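Local coordinates for protein glutathione S-transferase (PDB 4GF0) that binds glutathione and, as a glutathione S-transferase homologue, probably conjugates it to electrophilic substrates, at residues 159-171 and 186-199. Sequence-based numbering, arbitrary orientation. Where two conformers were deposited one is given.
Sequences FSLADPYLFVVCN and ITTFMQQMTARASV
The axes of helices 162-170 and 186-194 approach to 10.4 Å at a crossing angle of -110°, and Phe167 and Met190 are the nearest CA pair at 6.5 Å. The Phe167 side chain is a knob in a hole formed by Met190, Met193, Thr194 and Val199. Its chi1 of 176° turns the ring away from the backbone N and into this hole. Met190 bends at chi2 and chi3, which brings SD obliquely to the ring, 3.5 Å from Phe167 CD1. The same sulfur rests on Cys170 CB. The Phe189 ring lies between Leu166 and Met193. Leu166 CD2 makes a CH-pi contact over one face, 3.9 Å from the Phe189 centroid, and Met193 CG covers the opposite face. The two helices pack within the all-helical C-terminal domain of the GST fold. Ser160 and Asp163 form a capping box at the start of helix 162-170, a feature known from this domain in GSTs. Ser160 OG accepts from Ala162 N, and Asp163 OD2 from Ser160 N at 2.7 Å. Tyr165, on another side of this helix, touches glutathione. In the preceding loop, Phe159 carries the Arg196 guanidinium in a cation-pi stack, planes 6° apart. Glu23 forms a salt bridge with Arg196 NE. Met193 SD meets the Phe159 ring edge, 3.6 Å from CE1. A serine in place of Phe159 would probably leave the guanidinium without its stacking surface and Met193 SD without its aromatic edge.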
# COMPACT_ATOMS: atom_id res chain seq x y z
N PHE A 159 14.47 -10.57 10.52
CA PHE A 159 13.20 -10.79 9.84
C PHE A 159 12.19 -9.73 10.26
O PHE A 159 12.20 -9.27 11.41
CB PHE A 159 12.71 -12.17 10.27
CG PHE A 159 11.46 -12.64 9.58
CD1 PHE A 159 11.53 -13.25 8.34
CD2 PHE A 159 10.23 -12.52 10.20
CE1 PHE A 159 10.38 -13.71 7.72
CE2 PHE A 159 9.07 -12.97 9.57
CZ PHE A 159 9.15 -13.57 8.33
N SER A 160 11.30 -9.34 9.35
CA SER A 160 10.29 -8.34 9.67
C SER A 160 9.07 -8.53 8.78
O SER A 160 9.06 -9.40 7.92
CB SER A 160 10.84 -6.92 9.45
OG SER A 160 11.01 -6.64 8.06
N LEU A 161 8.05 -7.69 8.98
CA LEU A 161 6.88 -7.73 8.12
C LEU A 161 7.16 -7.58 6.63
O LEU A 161 6.37 -8.04 5.81
CB LEU A 161 5.88 -6.63 8.49
CG LEU A 161 5.26 -6.68 9.88
CD1 LEU A 161 4.32 -5.47 9.97
CD2 LEU A 161 4.50 -8.00 10.10
N ALA A 162 8.27 -6.94 6.27
CA ALA A 162 8.56 -6.74 4.86
C ALA A 162 8.85 -8.07 4.17
O ALA A 162 8.63 -8.22 2.97
CB ALA A 162 9.72 -5.77 4.65
N ASP A 163 9.33 -9.05 4.94
CA ASP A 163 9.78 -10.31 4.37
C ASP A 163 8.67 -11.22 3.82
O ASP A 163 8.80 -11.70 2.69
CB ASP A 163 10.72 -11.03 5.34
CG ASP A 163 11.96 -10.21 5.63
OD1 ASP A 163 12.67 -9.87 4.65
OD2 ASP A 163 12.21 -9.88 6.82
N PRO A 164 7.59 -11.46 4.59
CA PRO A 164 6.52 -12.26 3.97
C PRO A 164 5.95 -11.58 2.74
O PRO A 164 5.62 -12.23 1.75
CB PRO A 164 5.44 -12.28 5.05
CG PRO A 164 6.20 -12.15 6.32
CD PRO A 164 7.32 -11.21 6.02
N TYR A 165 5.81 -10.26 2.82
CA TYR A 165 5.32 -9.46 1.70
C TYR A 165 6.23 -9.64 0.49
O TYR A 165 5.76 -9.95 -0.61
CB TYR A 165 5.24 -7.98 2.12
CG TYR A 165 4.19 -7.16 1.43
CD1 TYR A 165 3.73 -7.49 0.16
CD2 TYR A 165 3.66 -6.03 2.04
CE1 TYR A 165 2.75 -6.72 -0.49
CE2 TYR A 165 2.69 -5.27 1.42
CZ TYR A 165 2.25 -5.60 0.16
OH TYR A 165 1.29 -4.81 -0.43
N LEU A 166 7.54 -9.48 0.68
CA LEU A 166 8.49 -9.58 -0.43
C LEU A 166 8.54 -10.99 -0.98
O LEU A 166 8.62 -11.20 -2.18
CB LEU A 166 9.89 -9.13 0.00
CG LEU A 166 10.95 -9.18 -1.10
CD1 LEU A 166 10.61 -8.19 -2.21
CD2 LEU A 166 12.31 -8.87 -0.48
N PHE A 167 8.47 -11.97 -0.09
CA PHE A 167 8.53 -13.36 -0.51
C PHE A 167 7.40 -13.72 -1.48
O PHE A 167 7.63 -14.32 -2.54
CB PHE A 167 8.47 -14.28 0.71
CG PHE A 167 8.43 -15.73 0.36
CD1 PHE A 167 9.54 -16.35 -0.19
CD2 PHE A 167 7.29 -16.48 0.59
CE1 PHE A 167 9.52 -17.72 -0.50
CE2 PHE A 167 7.25 -17.83 0.28
CZ PHE A 167 8.37 -18.45 -0.27
N VAL A 168 6.17 -13.37 -1.12
CA VAL A 168 5.05 -13.72 -1.97
C VAL A 168 5.13 -13.01 -3.32
O VAL A 168 4.82 -13.59 -4.36
CB VAL A 168 3.69 -13.48 -1.27
CG1 VAL A 168 2.55 -13.71 -2.25
CG2 VAL A 168 3.56 -14.42 -0.07
N VAL A 169 5.58 -11.76 -3.32
CA VAL A 169 5.74 -11.04 -4.58
C VAL A 169 6.85 -11.65 -5.44
O VAL A 169 6.67 -11.85 -6.64
CB VAL A 169 6.01 -9.54 -4.36
CG1 VAL A 169 6.26 -8.83 -5.70
CG2 VAL A 169 4.82 -8.89 -3.62
N CYS A 170 7.99 -11.97 -4.83
CA CYS A 170 9.10 -12.53 -5.62
C CYS A 170 8.77 -13.93 -6.13
O CYS A 170 9.33 -14.41 -7.12
CB CYS A 170 10.39 -12.55 -4.80
SG CYS A 170 11.09 -10.92 -4.57
N ASN A 171 7.82 -14.58 -5.47
CA ASN A 171 7.36 -15.88 -5.91
C ASN A 171 6.64 -15.82 -7.26
O ASN A 171 6.46 -16.84 -7.92
CB ASN A 171 6.46 -16.51 -4.84
CG ASN A 171 6.44 -18.00 -4.91
OD1 ASN A 171 7.47 -18.66 -4.80
ND2 ASN A 171 5.24 -18.56 -5.09
N ILE A 186 18.13 -11.81 -3.80
CA ILE A 186 16.76 -12.33 -3.85
C ILE A 186 16.79 -13.85 -3.73
O ILE A 186 15.98 -14.44 -3.04
CB ILE A 186 16.02 -11.91 -5.14
CG1 ILE A 186 15.75 -10.40 -5.13
CG2 ILE A 186 14.70 -12.66 -5.29
CD1 ILE A 186 14.99 -9.89 -6.35
N THR A 187 17.76 -14.47 -4.40
CA THR A 187 17.89 -15.93 -4.36
C THR A 187 18.15 -16.42 -2.94
O THR A 187 17.48 -17.34 -2.46
CB THR A 187 18.99 -16.42 -5.30
OG1 THR A 187 18.61 -16.12 -6.65
CG2 THR A 187 19.17 -17.93 -5.17
N THR A 188 19.11 -15.79 -2.27
CA THR A 188 19.41 -16.16 -0.89
C THR A 188 18.20 -15.92 0.00
O THR A 188 17.89 -16.74 0.87
CB THR A 188 20.62 -15.40 -0.34
OG1 THR A 188 21.79 -15.76 -1.10
CG2 THR A 188 20.85 -15.74 1.12
N PHE A 189 17.52 -14.80 -0.23
CA PHE A 189 16.32 -14.45 0.53
C PHE A 189 15.23 -15.53 0.38
O PHE A 189 14.64 -15.96 1.37
CB PHE A 189 15.80 -13.07 0.07
CG PHE A 189 14.41 -12.76 0.53
CD1 PHE A 189 14.17 -12.38 1.85
CD2 PHE A 189 13.34 -12.82 -0.36
CE1 PHE A 189 12.87 -12.09 2.29
CE2 PHE A 189 12.03 -12.52 0.08
CZ PHE A 189 11.80 -12.16 1.40
N MET A 190 14.98 -15.96 -0.85
CA MET A 190 13.96 -16.97 -1.09
C MET A 190 14.35 -18.28 -0.43
O MET A 190 13.50 -19.00 0.06
CB MET A 190 13.75 -17.19 -2.60
CG MET A 190 13.26 -15.96 -3.35
SD MET A 190 11.66 -15.36 -2.77
CE MET A 190 10.54 -16.51 -3.61
N GLN A 191 15.64 -18.61 -0.42
CA GLN A 191 16.07 -19.84 0.24
C GLN A 191 15.88 -19.80 1.75
O GLN A 191 15.54 -20.81 2.37
CB GLN A 191 17.52 -20.14 -0.09
CG GLN A 191 17.71 -20.50 -1.54
CD GLN A 191 19.15 -20.48 -1.94
OE1 GLN A 191 20.01 -20.00 -1.19
NE2 GLN A 191 19.44 -20.99 -3.13
N GLN A 192 16.13 -18.64 2.36
CA GLN A 192 15.91 -18.50 3.80
C GLN A 192 14.43 -18.59 4.11
O GLN A 192 14.03 -19.26 5.06
CB GLN A 192 16.48 -17.18 4.33
CG GLN A 192 18.00 -17.06 4.21
CD GLN A 192 18.72 -18.14 5.00
OE1 GLN A 192 18.27 -18.55 6.08
NE2 GLN A 192 19.85 -18.60 4.47
N MET A 193 13.62 -17.92 3.31
CA MET A 193 12.17 -17.90 3.53
C MET A 193 11.57 -19.30 3.40
O MET A 193 10.76 -19.72 4.24
CB MET A 193 11.49 -16.93 2.55
CG MET A 193 11.78 -15.45 2.82
SD MET A 193 11.17 -14.92 4.45
CE MET A 193 9.39 -15.02 4.23
N THR A 194 11.97 -20.00 2.35
CA THR A 194 11.48 -21.35 2.07
C THR A 194 11.75 -22.30 3.25
O THR A 194 10.98 -23.23 3.50
CB THR A 194 12.09 -21.89 0.76
OG1 THR A 194 11.63 -21.10 -0.34
CG2 THR A 194 11.72 -23.35 0.53
N ALA A 195 12.82 -22.03 3.98
CA ALA A 195 13.25 -22.89 5.09
C ALA A 195 12.57 -22.54 6.41
O ALA A 195 12.72 -23.27 7.39
CB ALA A 195 14.76 -22.81 5.25
N ARG A 196 11.83 -21.44 6.45
CA ARG A 196 11.19 -21.00 7.69
C ARG A 196 9.95 -21.81 8.01
O ARG A 196 9.23 -22.27 7.11
CB ARG A 196 10.83 -19.50 7.64
CG ARG A 196 12.03 -18.56 7.68
CD ARG A 196 11.60 -17.09 7.75
NE ARG A 196 11.14 -16.69 9.09
CZ ARG A 196 11.93 -16.19 10.04
NH1 ARG A 196 13.23 -16.03 9.83
NH2 ARG A 196 11.42 -15.85 11.22
N ALA A 197 9.69 -21.99 9.30
CA ALA A 197 8.52 -22.75 9.74
C ALA A 197 7.20 -22.18 9.23
O ALA A 197 6.28 -22.92 8.87
CB ALA A 197 8.51 -22.87 11.26
N SER A 198 7.10 -20.85 9.19
CA SER A 198 5.87 -20.19 8.78
C SER A 198 5.52 -20.53 7.33
O SER A 198 4.36 -20.76 7.00
CB SER A 198 6.01 -18.69 8.93
OG SER A 198 7.14 -18.25 8.18
N VAL A 199 6.54 -20.55 6.48
CA VAL A 199 6.33 -20.80 5.06
C VAL A 199 6.01 -22.28 4.82
O VAL A 199 5.15 -22.61 4.00
CB VAL A 199 7.56 -20.37 4.25
CG1 VAL A 199 7.43 -20.82 2.80
CG2 VAL A 199 7.71 -18.85 4.33